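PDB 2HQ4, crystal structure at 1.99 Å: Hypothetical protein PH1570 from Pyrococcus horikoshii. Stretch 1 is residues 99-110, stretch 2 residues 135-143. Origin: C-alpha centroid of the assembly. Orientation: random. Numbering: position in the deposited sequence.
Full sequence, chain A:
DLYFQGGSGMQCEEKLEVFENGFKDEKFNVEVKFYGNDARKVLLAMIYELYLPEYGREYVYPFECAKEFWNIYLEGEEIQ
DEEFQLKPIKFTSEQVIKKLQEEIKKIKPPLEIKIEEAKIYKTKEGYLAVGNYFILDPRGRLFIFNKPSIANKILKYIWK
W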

# COMPACT_ATOMS: atom_id res chain seq x y z
N LYS A 99 -10.26 -18.97 5.06
CA LYS A 99 -9.83 -18.91 3.64
C LYS A 99 -8.95 -17.66 3.36
O LYS A 99 -8.02 -17.72 2.57
N LEU A 100 -9.30 -16.56 4.00
CA LEU A 100 -8.48 -15.34 3.95
C LEU A 100 -7.11 -15.58 4.58
O LEU A 100 -6.10 -15.16 4.04
N GLN A 101 -7.07 -16.27 5.70
CA GLN A 101 -5.79 -16.68 6.30
C GLN A 101 -4.94 -17.56 5.35
O GLN A 101 -3.71 -17.40 5.27
N GLU A 102 -5.59 -18.45 4.59
CA GLU A 102 -4.89 -19.21 3.56
C GLU A 102 -4.36 -18.34 2.40
O GLU A 102 -3.31 -18.65 1.83
N GLU A 103 -5.08 -17.27 2.03
CA GLU A 103 -4.54 -16.31 1.06
C GLU A 103 -3.24 -15.68 1.61
O GLU A 103 -2.26 -15.51 0.86
N ILE A 104 -3.25 -15.35 2.90
CA ILE A 104 -2.05 -14.79 3.56
C ILE A 104 -0.87 -15.76 3.38
O ILE A 104 0.18 -15.36 2.91
N LYS A 105 -1.06 -17.04 3.72
CA LYS A 105 -0.01 -18.07 3.50
C LYS A 105 0.52 -18.18 2.09
O LYS A 105 1.73 -18.33 1.88
N LYS A 106 -0.35 -18.08 1.10
CA LYS A 106 0.10 -18.07 -0.28
C LYS A 106 0.96 -16.85 -0.63
O LYS A 106 1.85 -16.93 -1.48
N ILE A 107 0.64 -15.70 -0.04
CA ILE A 107 1.36 -14.43 -0.32
C ILE A 107 2.77 -14.43 0.27
O ILE A 107 3.70 -13.80 -0.29
N LYS A 108 2.92 -15.11 1.40
CA LYS A 108 4.21 -15.20 2.09
C LYS A 108 4.79 -13.83 2.58
O LYS A 108 5.88 -13.39 2.11
N PRO A 109 4.07 -13.17 3.52
CA PRO A 109 4.54 -11.94 4.15
C PRO A 109 5.65 -12.18 5.18
O PRO A 109 5.70 -13.27 5.78
N PRO A 110 6.50 -11.16 5.44
CA PRO A 110 7.64 -11.37 6.35
C PRO A 110 7.29 -11.30 7.82
O PRO A 110 8.19 -11.32 8.65
N ILE A 135 -3.19 -4.33 5.19
CA ILE A 135 -4.39 -4.47 4.37
C ILE A 135 -4.23 -5.64 3.40
O ILE A 135 -3.17 -5.78 2.74
N LEU A 136 -5.24 -6.50 3.35
CA LEU A 136 -5.27 -7.53 2.33
C LEU A 136 -6.39 -7.13 1.40
O LEU A 136 -7.54 -7.02 1.84
N ASP A 137 -6.09 -6.89 0.13
CA ASP A 137 -7.14 -6.50 -0.82
C ASP A 137 -7.53 -7.67 -1.74
O ASP A 137 -6.81 -8.66 -1.81
N PRO A 138 -8.72 -7.59 -2.35
CA PRO A 138 -9.14 -8.67 -3.20
C PRO A 138 -8.46 -8.76 -4.56
O PRO A 138 -8.83 -9.62 -5.34
N ARG A 139 -7.43 -7.94 -4.80
CA ARG A 139 -6.58 -8.08 -5.97
C ARG A 139 -5.33 -8.84 -5.67
O ARG A 139 -4.43 -8.96 -6.52
N GLY A 140 -5.29 -9.40 -4.47
CA GLY A 140 -4.19 -10.25 -4.08
C GLY A 140 -2.92 -9.59 -3.58
O GLY A 140 -1.82 -10.14 -3.73
N ARG A 141 -3.08 -8.40 -3.02
CA ARG A 141 -1.94 -7.61 -2.54
C ARG A 141 -2.11 -7.42 -1.05
O ARG A 141 -3.24 -7.13 -0.56
N LEU A 142 -1.01 -7.62 -0.34
CA LEU A 142 -0.96 -7.41 1.08
C LEU A 142 0.01 -6.25 1.35
O LEU A 142 1.24 -6.32 1.01
N PHE A 143 -0.53 -5.18 1.94
CA PHE A 143 0.27 -4.02 2.32
C PHE A 143 0.58 -4.11 3.81
O PHE A 143 -0.28 -4.55 4.59

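A helix packed against a beta hairpin often meets it through a few branched aliphatic side chains, and the fit depends on rotamers that send methyl groups into the spaces between their neighbours. The last turns of the helix ending at Ile-107 and the hairpin of residues 135-143 in PH1570 are a compact example. No hydrogen bond joins the two stretches; they bury 319 Å² of surface, summed over both sides, in a mainly aliphatic contact.

On the hairpin, Leu-136 and Leu-142 form the bumps. Both point toward the helix, both adopt the same rotamer, chi1 t and chi2 p, and each brings its forked end to the helix side. Arg-141, between Leu-142 and the turn, points away, in keeping with the alternation of a strand.

The helix answers with residues spaced three or four apart. Ile-107 points toward the hairpin with chi1 m and chi2 t, an extended form that carries CD1 to 3.6 Å from Leu-136 CD1, while its other branch places CG2 4.0 Å from Leu-142 CB. Ile-107 therefore touches both leucines. Its CD1 also lies 4.0 Å from Gly-140 O, at the end of the turn. Ile-104 starts sideways, but its m, m rotamer brings the tip inward: CD1 sits 3.6 Å from Leu-142 CD1 and 4.0 Å from Leu-136 CD2, a single methyl filling the hollow between the two leucines. One turn earlier, Leu-100 (m, t) meets Leu-136 at the margin, with 4.4 Å between their CD2 atoms, and the same Leu-136 CD2 lies 4.3 Å from Glu-103 CB. The Leu-136 fork thus spans the helix surface from Leu-100 to Ile-107.

Beyond the helix, Lys-108 takes positive phi and turns its side chain away. Pro-109 then points back toward the hairpin, and its CB comes to 3.4 Å from Leu-142 CD2, a close contact that extends the apolar seam past the helix end.

No polar side chain bonds across the contact; several of them pair within their own stretch. Glu-103 contributes its CB to the seam, while its carboxylate forms a salt bridge along the helix, OE2 to Lys-106 NZ at 2.5 Å. In the hairpin, Asp-137 organises the type I turn: its OD1 accepts from Arg-139 N at 2.7 Å and Arg-141 N at 3.2 Å, and its OD2 forms a salt bridge with Arg-141 NE at 2.8 Å. Gly-140 suits this turn because, at its backbone angles, a CB would jam against the preceding carbonyl oxygen.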

# COMPACT_ATOMS: atom_id res chain seq x y z
CB LYS A 99 -11.05 -18.88 2.71
CG LYS A 99 -11.84 -20.19 2.65
CD LYS A 99 -11.12 -21.26 1.84
CE LYS A 99 -11.90 -21.62 0.57
NZ LYS A 99 -13.08 -22.56 0.80
CB LEU A 100 -9.22 -14.15 4.59
CG LEU A 100 -10.46 -13.63 3.84
CD1 LEU A 100 -10.96 -12.36 4.53
CD2 LEU A 100 -10.22 -13.38 2.33
CB GLN A 101 -6.00 -17.31 7.69
CG GLN A 101 -4.75 -17.33 8.58
CD GLN A 101 -4.15 -15.94 8.87
OE1 GLN A 101 -4.82 -15.06 9.41
NE2 GLN A 101 -2.88 -15.76 8.54
CB GLU A 102 -5.76 -20.35 3.00
CG GLU A 102 -5.91 -21.55 3.94
CD GLU A 102 -7.09 -22.47 3.58
OE1 GLU A 102 -7.59 -22.38 2.43
OE2 GLU A 102 -7.50 -23.28 4.45
CB GLU A 103 -5.53 -15.19 0.71
CG GLU A 103 -6.68 -15.60 -0.20
CD GLU A 103 -6.19 -16.17 -1.53
OE1 GLU A 103 -5.29 -15.55 -2.16
OE2 GLU A 103 -6.69 -17.24 -1.92
CB ILE A 104 -2.28 -14.38 5.05
CG1 ILE A 104 -3.21 -13.15 5.18
CG2 ILE A 104 -0.95 -14.08 5.75
CD1 ILE A 104 -2.74 -11.91 4.36
CB LYS A 105 -0.52 -19.43 3.97
CG LYS A 105 -0.76 -19.43 5.46
CD LYS A 105 -1.63 -20.58 5.88
CE LYS A 105 -1.79 -20.57 7.40
NZ LYS A 105 -2.74 -21.64 7.79
CB LYS A 106 -1.09 -18.12 -1.23
CG LYS A 106 -1.91 -19.40 -1.19
CD LYS A 106 -2.68 -19.58 -2.49
CE LYS A 106 -3.84 -18.62 -2.61
NZ LYS A 106 -5.16 -19.23 -2.20
CB ILE A 107 0.49 -13.24 0.15
CG1 ILE A 107 -0.70 -13.08 -0.81
CG2 ILE A 107 1.30 -11.91 0.22
CD1 ILE A 107 -1.88 -12.19 -0.34
CB LYS A 108 5.23 -15.96 1.23
CG LYS A 108 4.71 -17.33 0.72
CD LYS A 108 5.70 -17.95 -0.25
CE LYS A 108 5.37 -17.63 -1.67
NZ LYS A 108 4.31 -18.59 -2.13
CB PRO A 109 3.29 -11.46 4.92
CG PRO A 109 2.60 -12.70 5.26
CD PRO A 109 2.74 -13.55 4.03
CB PRO A 110 8.59 -10.21 6.01
CG PRO A 110 7.68 -9.13 5.50
CD PRO A 110 6.45 -9.78 4.92
CB ILE A 135 -4.67 -3.21 3.54
CG1 ILE A 135 -5.11 -2.05 4.44
CG2 ILE A 135 -5.76 -3.48 2.40
CD1 ILE A 135 -5.06 -0.74 3.64
CB LEU A 136 -5.60 -8.91 2.94
CG LEU A 136 -5.84 -10.05 1.90
CD1 LEU A 136 -4.58 -10.31 1.08
CD2 LEU A 136 -6.28 -11.35 2.59
CB ASP A 137 -6.77 -5.20 -1.60
CG ASP A 137 -5.74 -5.42 -2.72
OD1 ASP A 137 -5.64 -6.53 -3.29
OD2 ASP A 137 -5.05 -4.44 -3.05
CB PRO A 138 -10.66 -8.42 -3.34
CG PRO A 138 -10.81 -6.98 -3.18
CD PRO A 138 -9.74 -6.54 -2.22
CB ARG A 139 -6.27 -6.69 -6.54
CG ARG A 139 -7.47 -6.16 -7.24
CD ARG A 139 -7.30 -4.72 -7.77
NE ARG A 139 -8.54 -4.35 -8.43
CZ ARG A 139 -8.67 -3.36 -9.30
NH1 ARG A 139 -7.63 -2.64 -9.63
NH2 ARG A 139 -9.82 -3.11 -9.87
CB ARG A 141 -1.93 -6.26 -3.24
CG ARG A 141 -1.97 -6.45 -4.75
CD ARG A 141 -2.06 -5.16 -5.45
NE ARG A 141 -3.32 -4.44 -5.25
CZ ARG A 141 -3.62 -3.40 -5.99
NH1 ARG A 141 -2.76 -3.05 -6.94
NH2 ARG A 141 -4.76 -2.75 -5.84
CB LEU A 142 -0.48 -8.70 1.76
CG LEU A 142 -0.22 -8.53 3.26
CD1 LEU A 142 -1.57 -8.50 4.08
CD2 LEU A 142 0.65 -9.65 3.69
CB PHE A 143 -0.55 -2.76 2.10
CG PHE A 143 -0.95 -2.53 0.68
CD1 PHE A 143 -0.17 -1.69 -0.15
CD2 PHE A 143 -2.12 -3.13 0.16
CE1 PHE A 143 -0.56 -1.46 -1.51
CE2 PHE A 143 -2.51 -2.93 -1.16
CZ PHE A 143 -1.71 -2.07 -2.01